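Local coordinates for scarecrow-like protein 3 (Arabidopsis thaliana, PDB 6KPB) that probably acts as a transcription factor in plant development and binds zinc-finger proteins of the IDD family, among them JACKDAW, at residues K344-T349 against S478-R483. Residues are numbered along the deposited sequence; the frame is centred on the assembly and turned at random.
Sequences KVMVVT and SAWRCR
The indole of W480 has the backbone oxygen of M346 at its edge, 3.5 Å from CD1, while CG2 of V348 approaches CD1 and NE1 obliquely. The setting is the Rossmann-like GRAS sheet, where strand 472-482, largely in the predicted SAW region, pairs antiparallel with strand 345-351, in the predicted PFYRE region, which on its other side runs parallel to strand 251-257. M346–W480 and V348–S478 are hydrogen-bonded pairs; the bond from M346 N to W480 O is nearly straight, while the return bond from W480 N to M346 O is more bent, 135° at the hydrogen. V347–A479, between them, is a non-hydrogen-bonded pair, its side chains on the other face; CG2 of neighbouring V345 meets A479 CB at 4.2 Å, and helix 145-160 packs on V345 and V347. On the W480 face, M346 and V348 join the indole against I426 of helix 419-428. M346 bends at chi3 (67°), placing CE 4.3 Å from W480 CB. An alanine in place of W480 would probably open a gap beside V348 and I426 and deprive the S478 hydroxyl of its indole donor. That donor, NE1, lies 2.7 Å from S478 OG, which sits 21° out of the ring plane.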
loop_
_atom_site.group_PDB
_atom_site.type_symbol
_atom_site.label_atom_id
_atom_site.label_comp_id
_atom_site.label_asym_id
_atom_site.label_seq_id
_atom_site.Cartn_x
_atom_site.Cartn_y
_atom_site.Cartn_z
ATOM N N LYS A 344 17.052 0.515 39.244
ATOM C CA LYS A 344 16.901 1.530 40.278
ATOM C C LYS A 344 15.615 2.322 40.091
ATOM O O LYS A 344 15.059 2.838 41.067
ATOM C CB LYS A 344 18.113 2.460 40.287
ATOM C CG LYS A 344 18.707 2.669 41.668
ATOM C CD LYS A 344 19.916 3.581 41.621
ATOM C CE LYS A 344 20.310 4.020 43.018
ATOM N NZ LYS A 344 21.520 4.882 43.005
ATOM N N VAL A 345 15.128 2.423 38.857
ATOM C CA VAL A 345 13.839 3.044 38.582
ATOM C C VAL A 345 13.301 2.476 37.275
ATOM O O VAL A 345 14.058 2.216 36.335
ATOM C CB VAL A 345 13.943 4.588 38.531
ATOM C CG1 VAL A 345 14.736 5.050 37.311
ATOM C CG2 VAL A 345 12.557 5.219 38.543
ATOM N N MET A 346 11.991 2.255 37.233
ATOM C CA MET A 346 11.285 1.935 36.003
ATOM C C MET A 346 10.234 3.004 35.762
ATOM O O MET A 346 9.421 3.290 36.647
ATOM C CB MET A 346 10.628 0.554 36.061
ATOM C CG MET A 346 9.816 0.223 34.816
ATOM S SD MET A 346 9.136 -1.447 34.819
ATOM C CE MET A 346 7.946 -1.333 36.153
ATOM N N VAL A 347 10.252 3.595 34.573
ATOM C CA VAL A 347 9.309 4.642 34.205
ATOM C C VAL A 347 8.380 4.091 33.132
ATOM O O VAL A 347 8.837 3.518 32.135
ATOM C CB VAL A 347 10.034 5.917 33.738
ATOM C CG1 VAL A 347 10.779 6.545 34.907
ATOM C CG2 VAL A 347 11.003 5.611 32.615
ATOM N N VAL A 348 7.078 4.245 33.350
ATOM C CA VAL A 348 6.056 3.649 32.497
ATOM C C VAL A 348 5.165 4.760 31.962
ATOM O O VAL A 348 4.594 5.536 32.740
ATOM C CB VAL A 348 5.223 2.603 33.253
ATOM C CG1 VAL A 348 4.156 2.023 32.339
ATOM C CG2 VAL A 348 6.119 1.503 33.811
ATOM N N THR A 349 5.046 4.832 30.639
ATOM C CA THR A 349 4.094 5.712 29.974
ATOM C C THR A 349 3.099 4.837 29.224
ATOM O O THR A 349 3.495 4.035 28.372
ATOM C CB THR A 349 4.794 6.679 29.018
ATOM O OG1 THR A 349 5.693 7.516 29.756
ATOM C CG2 THR A 349 3.773 7.554 28.306
ATOM N N SER A 478 4.300 7.103 35.187
ATOM C CA SER A 478 4.516 6.636 36.549
ATOM C C SER A 478 5.921 6.065 36.682
ATOM O O SER A 478 6.462 5.480 35.739
ATOM C CB SER A 478 3.478 5.583 36.950
ATOM O OG SER A 478 3.530 4.458 36.090
ATOM N N ALA A 479 6.498 6.230 37.869
ATOM C CA ALA A 479 7.846 5.769 38.174
ATOM C C ALA A 479 7.795 4.733 39.287
ATOM O O ALA A 479 6.989 4.846 40.218
ATOM C CB ALA A 479 8.750 6.938 38.579
ATOM N N TRP A 480 8.660 3.722 39.193
ATOM C CA TRP A 480 8.612 2.583 40.098
ATOM C C TRP A 480 10.022 2.128 40.447
ATOM O O TRP A 480 10.944 2.216 39.632
ATOM C CB TRP A 480 7.825 1.419 39.480
ATOM C CG TRP A 480 6.495 1.838 38.946
ATOM C CD1 TRP A 480 6.231 2.345 37.704
ATOM C CD2 TRP A 480 5.243 1.802 39.638
ATOM N NE1 TRP A 480 4.892 2.623 37.582
ATOM C CE2 TRP A 480 4.262 2.299 38.756
ATOM C CE3 TRP A 480 4.854 1.396 40.917
ATOM C CZ2 TRP A 480 2.920 2.399 39.112
ATOM C CZ3 TRP A 480 3.521 1.497 41.270
ATOM C CH2 TRP A 480 2.570 1.994 40.371
ATOM N N ARG A 481 10.174 1.636 41.676
ATOM C CA ARG A 481 11.418 1.058 42.159
ATOM C C ARG A 481 11.137 -0.333 42.708
ATOM O O ARG A 481 9.996 -0.678 43.022
ATOM C CB ARG A 481 12.062 1.918 43.252
ATOM C CG ARG A 481 11.229 1.975 44.519
ATOM C CD ARG A 481 11.999 2.548 45.691
ATOM N NE ARG A 481 11.968 1.644 46.838
ATOM C CZ ARG A 481 10.931 1.512 47.659
ATOM N NH1 ARG A 481 10.991 0.664 48.677
ATOM N NH2 ARG A 481 9.829 2.226 47.460
ATOM N N CYS A 482 12.197 -1.126 42.839
ATOM C CA CYS A 482 12.060 -2.506 43.286
ATOM C C CYS A 482 11.860 -2.569 44.795
ATOM O O CYS A 482 12.569 -1.902 45.554
ATOM C CB CYS A 482 13.290 -3.317 42.886
ATOM S SG CYS A 482 13.475 -3.545 41.111
ATOM N N ARG A 483 10.897 -3.378 45.227
ATOM C CA ARG A 483 10.632 -3.585 46.642
ATOM C C ARG A 483 11.361 -4.832 47.134
ATOM O O ARG A 483 11.739 -5.707 46.350
ATOM C CB ARG A 483 9.128 -3.712 46.896
ATOM C CG ARG A 483 8.718 -3.527 48.349
ATOM C CD ARG A 483 7.264 -3.899 48.591
ATOM N NE ARG A 483 6.343 -2.958 47.964
ATOM C CZ ARG A 483 5.662 -3.206 46.850
ATOM N NH1 ARG A 483 5.795 -4.374 46.236
ATOM N NH2 ARG A 483 4.847 -2.288 46.352
#